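Sugar ABC transporter, sugar-binding protein (Streptococcus pneumoniae, PDB 2HEU) probably binds a sugar outside the cell and delivers it to an ABC transporter for uptake, acting as the extracellular solute-binding component. Local coordinates at residues A[176-182]-A[372-377]; A[244-248]-A[270-274]. All coordinates share one frame. Residues are numbered along the deposited sequence.

Contact 1 (A[176-182]-A[372-377]); sequences TLNGYNQ and FHTLTM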
loop_
_atom_site.group_PDB
_atom_site.type_symbol
_atom_site.label_atom_id
_atom_site.label_comp_id
_atom_site.label_asym_id
_atom_site.label_seq_id
_atom_site.Cartn_x
_atom_site.Cartn_y
_atom_site.Cartn_z
ATOM N N THR A 176 5.086 -8.745 -6.595
ATOM C CA THR A 176 3.695 -8.689 -6.883
ATOM C C THR A 176 2.801 -9.504 -5.929
ATOM O O THR A 176 1.620 -9.197 -5.818
ATOM C CB THR A 176 3.360 -9.084 -8.364
ATOM O OG1 THR A 176 3.738 -10.444 -8.563
ATOM C CG2 THR A 176 4.029 -8.159 -9.386
ATOM N N LEU A 177 3.384 -10.537 -5.340
ATOM C CA LEU A 177 2.662 -11.410 -4.396
ATOM C C LEU A 177 2.931 -11.113 -2.917
ATOM O O LEU A 177 2.438 -11.833 -2.063
ATOM C CB LEU A 177 2.942 -12.892 -4.709
ATOM C CG LEU A 177 2.436 -13.361 -6.054
ATOM C CD1 LEU A 177 2.698 -14.851 -6.193
ATOM C CD2 LEU A 177 0.963 -13.020 -6.279
ATOM N N ASN A 178 3.672 -10.031 -2.645
ATOM C CA ASN A 178 3.881 -9.679 -1.212
ATOM C C ASN A 178 2.529 -9.494 -0.536
ATOM O O ASN A 178 2.285 -10.080 0.532
ATOM C CB ASN A 178 4.717 -8.384 -1.199
ATOM C CG ASN A 178 5.103 -7.984 0.173
ATOM O OD1 ASN A 178 5.203 -6.680 0.380
ATOM N ND2 ASN A 178 5.453 -8.829 1.027
ATOM N N GLY A 179 1.624 -8.677 -1.105
ATOM C CA GLY A 179 0.364 -8.492 -0.463
ATOM C C GLY A 179 -0.455 -9.741 -0.338
ATOM O O GLY A 179 -1.174 -9.955 0.637
ATOM N N TYR A 180 -0.370 -10.645 -1.329
ATOM C CA TYR A 180 -1.141 -11.879 -1.338
ATOM C C TYR A 180 -0.764 -12.729 -0.114
ATOM O O TYR A 180 -1.634 -13.193 0.619
ATOM C CB TYR A 180 -0.929 -12.618 -2.636
ATOM C CG TYR A 180 -1.834 -13.813 -2.797
ATOM C CD1 TYR A 180 -3.017 -13.755 -3.493
ATOM C CD2 TYR A 180 -1.515 -15.034 -2.225
ATOM C CE1 TYR A 180 -3.867 -14.841 -3.587
ATOM C CE2 TYR A 180 -2.338 -16.132 -2.299
ATOM C CZ TYR A 180 -3.513 -16.037 -2.978
ATOM O OH TYR A 180 -4.400 -17.080 -3.083
ATOM N N ASN A 181 0.520 -12.965 0.062
ATOM C CA ASN A 181 0.946 -13.837 1.160
ATOM C C ASN A 181 0.803 -13.142 2.500
ATOM O O ASN A 181 0.498 -13.784 3.515
ATOM C CB ASN A 181 2.335 -14.378 0.903
ATOM C CG ASN A 181 2.646 -15.631 1.746
ATOM O OD1 ASN A 181 1.699 -16.275 2.253
ATOM N ND2 ASN A 181 3.907 -15.968 1.834
ATOM N N GLN A 182 1.015 -11.831 2.561
ATOM C CA GLN A 182 0.728 -11.149 3.843
ATOM C C GLN A 182 -0.722 -11.342 4.223
ATOM O O GLN A 182 -1.020 -11.556 5.408
ATOM C CB GLN A 182 1.103 -9.671 3.765
ATOM C CG GLN A 182 2.585 -9.460 3.657
ATOM C CD GLN A 182 3.008 -8.035 3.915
ATOM O OE1 GLN A 182 2.271 -7.248 4.514
ATOM N NE2 GLN A 182 4.201 -7.708 3.489
ATOM N N PHE A 372 11.076 -12.159 1.591
ATOM C CA PHE A 372 9.707 -12.604 1.781
ATOM C C PHE A 372 9.022 -12.683 0.426
ATOM O O PHE A 372 8.276 -13.650 0.112
ATOM C CB PHE A 372 8.927 -11.674 2.730
ATOM C CG PHE A 372 7.564 -12.152 3.028
ATOM C CD1 PHE A 372 7.309 -13.115 4.010
ATOM C CD2 PHE A 372 6.453 -11.645 2.337
ATOM C CE1 PHE A 372 6.009 -13.543 4.283
ATOM C CE2 PHE A 372 5.168 -12.086 2.585
ATOM C CZ PHE A 372 4.944 -13.014 3.587
ATOM N N HIS A 373 9.235 -11.673 -0.443
ATOM C CA HIS A 373 8.703 -11.764 -1.821
ATOM C C HIS A 373 9.191 -13.034 -2.469
ATOM O O HIS A 373 8.445 -13.819 -3.082
ATOM C CB HIS A 373 9.147 -10.565 -2.668
ATOM C CG HIS A 373 8.908 -9.226 -2.059
ATOM N ND1 HIS A 373 9.491 -8.141 -2.626
ATOM C CD2 HIS A 373 8.204 -8.823 -0.974
ATOM C CE1 HIS A 373 9.138 -7.100 -1.894
ATOM N NE2 HIS A 373 8.319 -7.445 -0.915
ATOM N N THR A 374 10.505 -13.275 -2.376
ATOM C CA THR A 374 11.141 -14.386 -3.070
ATOM C C THR A 374 10.576 -15.725 -2.571
ATOM O O THR A 374 10.305 -16.604 -3.370
ATOM C CB THR A 374 12.657 -14.323 -2.888
ATOM O OG1 THR A 374 13.102 -13.098 -3.466
ATOM C CG2 THR A 374 13.383 -15.533 -3.433
ATOM N N LEU A 375 10.485 -15.908 -1.237
ATOM C CA LEU A 375 10.007 -17.205 -0.761
ATOM C C LEU A 375 8.563 -17.438 -1.193
ATOM O O LEU A 375 8.154 -18.588 -1.437
ATOM C CB LEU A 375 10.194 -17.354 0.733
ATOM C CG LEU A 375 9.369 -16.481 1.687
ATOM C CD1 LEU A 375 7.981 -17.056 1.972
ATOM C CD2 LEU A 375 10.110 -16.211 2.998
ATOM N N THR A 376 7.776 -16.376 -1.323
ATOM C CA THR A 376 6.407 -16.483 -1.734
ATOM C C THR A 376 6.317 -16.970 -3.177
ATOM O O THR A 376 5.631 -17.958 -3.502
ATOM C CB THR A 376 5.690 -15.135 -1.588
ATOM O OG1 THR A 376 5.696 -14.753 -0.185
ATOM C CG2 THR A 376 4.252 -15.202 -2.085
ATOM N N MET A 377 7.040 -16.281 -4.081
ATOM C CA MET A 377 6.971 -16.646 -5.500
ATOM C C MET A 377 7.637 -18.005 -5.703
ATOM O O MET A 377 7.190 -18.790 -6.557
ATOM C CB MET A 377 7.620 -15.571 -6.346
ATOM C CG MET A 377 7.402 -15.777 -7.858
ATOM S SD MET A 377 5.681 -15.793 -8.371
ATOM C CE MET A 377 5.309 -14.049 -8.325
#
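Segments 178-182 and 372-377, of helices 178-189 and 370-382, cross almost at right angles (78°), their axes 9.6 Å apart at closest approach, with N178 facing H373 and N181 facing T376. The apolar contacts gather at the start of the first helix: L177, at its N-cap position, sets CD1 3.5 Å from CE of M377 and CB 3.7 Å from CG2 of T376. At the other end F372 points into the crossing; its ring edge receives the side chain of N178, and CE2 lies 3.8 Å from CG of Q182. N181 packs against T376 and F372, and M221 of helix 212-222 touches both N181 and T376. Among the polar groups, OG1 of T376 donates to O of F372 one turn back (2.8 Å), H373 bonds to E369, and Q182 to Q363 and L362. Side-chain packing thus holds this near-perpendicular helix pair of the solute-binding-protein fold, while these hydrogen bonds run within one helix or to residues outside both segments.

Contact 2 (A[244-248]-A[270-274]); sequences GAFAR and NFKIG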
loop_
_atom_site.group_PDB
_atom_site.type_symbol
_atom_site.label_atom_id
_atom_site.label_comp_id
_atom_site.label_asym_id
_atom_site.label_seq_id
_atom_site.Cartn_x
_atom_site.Cartn_y
_atom_site.Cartn_z
ATOM N N GLY A 244 -0.775 -6.366 -18.976
ATOM C CA GLY A 244 -1.259 -6.533 -20.323
ATOM C C GLY A 244 -2.164 -7.718 -20.476
ATOM O O GLY A 244 -3.242 -7.616 -21.108
ATOM N N ALA A 245 -1.829 -8.857 -19.912
ATOM C CA ALA A 245 -2.650 -10.059 -20.032
ATOM C C ALA A 245 -4.056 -9.762 -19.418
ATOM O O ALA A 245 -5.075 -10.188 -19.983
ATOM C CB ALA A 245 -2.035 -11.243 -19.344
ATOM N N PHE A 246 -4.084 -9.106 -18.265
ATOM C CA PHE A 246 -5.373 -8.782 -17.654
ATOM C C PHE A 246 -6.144 -7.806 -18.531
ATOM O O PHE A 246 -7.335 -7.971 -18.790
ATOM C CB PHE A 246 -5.143 -8.268 -16.246
ATOM C CG PHE A 246 -6.414 -7.873 -15.566
ATOM C CD1 PHE A 246 -7.336 -8.838 -15.125
ATOM C CD2 PHE A 246 -6.772 -6.545 -15.394
ATOM C CE1 PHE A 246 -8.534 -8.492 -14.583
ATOM C CE2 PHE A 246 -7.974 -6.187 -14.803
ATOM C CZ PHE A 246 -8.853 -7.162 -14.394
ATOM N N ALA A 247 -5.466 -6.731 -18.962
ATOM C CA ALA A 247 -6.159 -5.683 -19.778
ATOM C C ALA A 247 -6.724 -6.265 -21.071
ATOM O O ALA A 247 -7.760 -5.802 -21.559
ATOM C CB ALA A 247 -5.241 -4.554 -20.075
ATOM N N ARG A 248 -6.023 -7.249 -21.649
ATOM C CA ARG A 248 -6.461 -7.865 -22.880
ATOM C C ARG A 248 -7.618 -8.842 -22.708
ATOM O O ARG A 248 -8.184 -9.290 -23.686
ATOM C CB ARG A 248 -5.332 -8.677 -23.546
ATOM C CG ARG A 248 -4.210 -7.805 -24.169
ATOM C CD ARG A 248 -3.180 -8.683 -24.858
ATOM N NE ARG A 248 -2.399 -9.521 -23.996
ATOM C CZ ARG A 248 -1.255 -9.167 -23.365
ATOM N NH1 ARG A 248 -0.738 -7.951 -23.542
ATOM N NH2 ARG A 248 -0.560 -10.059 -22.707
ATOM N N ASN A 270 -11.201 -3.510 -22.767
ATOM C CA ASN A 270 -12.559 -3.506 -23.328
ATOM C C ASN A 270 -13.539 -4.246 -22.423
ATOM O O ASN A 270 -14.378 -5.023 -22.904
ATOM C CB ASN A 270 -12.517 -4.151 -24.718
ATOM C CG ASN A 270 -13.703 -3.923 -25.469
ATOM O OD1 ASN A 270 -14.358 -2.878 -25.369
ATOM N ND2 ASN A 270 -14.073 -4.919 -26.249
ATOM N N PHE A 271 -13.473 -4.037 -21.146
ATOM C CA PHE A 271 -14.378 -4.609 -20.118
ATOM C C PHE A 271 -14.354 -3.720 -18.920
ATOM O O PHE A 271 -13.444 -2.910 -18.723
ATOM C CB PHE A 271 -13.981 -6.028 -19.807
ATOM C CG PHE A 271 -12.612 -6.165 -19.173
ATOM C CD1 PHE A 271 -11.494 -6.362 -19.938
ATOM C CD2 PHE A 271 -12.453 -6.139 -17.774
ATOM C CE1 PHE A 271 -10.210 -6.494 -19.341
ATOM C CE2 PHE A 271 -11.239 -6.272 -17.214
ATOM C CZ PHE A 271 -10.103 -6.467 -17.998
ATOM N N LYS A 272 -15.297 -4.027 -18.009
ATOM C CA LYS A 272 -15.473 -3.332 -16.748
ATOM C C LYS A 272 -14.635 -4.001 -15.650
ATOM O O LYS A 272 -14.813 -5.176 -15.315
ATOM C CB LYS A 272 -16.947 -3.313 -16.390
ATOM C CG LYS A 272 -17.710 -2.385 -17.333
ATOM C CD LYS A 272 -17.099 -0.951 -17.592
ATOM C CE LYS A 272 -18.054 0.059 -18.240
ATOM N NZ LYS A 272 -17.275 1.172 -18.802
ATOM N N ILE A 273 -13.692 -3.264 -15.110
ATOM C CA ILE A 273 -12.764 -3.798 -14.102
ATOM C C ILE A 273 -13.381 -3.718 -12.730
ATOM O O ILE A 273 -13.940 -2.691 -12.358
ATOM C CB ILE A 273 -11.433 -3.018 -14.109
ATOM C CG1 ILE A 273 -10.784 -3.077 -15.487
ATOM C CG2 ILE A 273 -10.502 -3.471 -12.996
ATOM C CD1 ILE A 273 -9.832 -1.928 -15.727
ATOM N N GLY A 274 -13.244 -4.811 -11.950
ATOM C CA GLY A 274 -13.568 -4.781 -10.559
ATOM C C GLY A 274 -12.397 -5.233 -9.730
ATOM O O GLY A 274 -11.361 -5.709 -10.244
HETATM O O HOH W 1 -9.803 -5.923 -23.300
#
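Two phenylalanines, F246 near the end of helix 239-247 and F271 just before strand 273-276, meet in a T-shaped stack. Their ring centroids are 5.3 Å apart and the planes stand at 89°, with the edge of F271 directed at a face of F246; CE2 of F271 is 3.8 Å from CZ of F246. The two side chains arrive differently. F246 leaves the helix sideways, and its t rotamer carries the ring across to the other segment; the CA-to-CB bond of F271 points toward the helix, and chi1 near +60° (p) brings its ring edge to the last turn. There CZ of F271 lies 3.2 Å from O of F246 and CE1 3.4 Å from O of A247, so polarised ring hydrogens face two carbonyl oxygens. I273 takes the edge of the F246 ring, CG2 of I273 lying 4.1 Å from CE2 of F246. Near the surface a water bridges the backbones, donating to O of A247 (2.7 Å) and accepting from N of N270 (2.8 Å). I264 of helix 260-265 touches both F246 and I273, as does Y132 of strand 129-134, while N134 of that strand meets F271. The contact thus packs the end of helix 239-247 against strand 273-276 and the residues just before it, at the edge of a three-stranded antiparallel sheet, with helix 260-265 alongside.

How the contacts relate
From the N terminus, the chain first reaches 176-182, at the start of helix 178-189, and later 244-248, at the end of helix 239-247. It then passes through strand 253-257 and helix 260-265 to 270-274, where contact 2 closes a short loop with 21 residues between its segments. Only at 372-377, on helix 370-382, does contact 1 close, with 189 residues between its segments, so contact 2 is nested inside it. The centres are 23 Å apart and the nearest atoms about 11 Å, without touching. Contact 1 joins two helices distant in sequence; contact 2 ties a helix to the three-stranded sheet. Strand 253-257 of that sheet also borders contact 1, through T176 and L177.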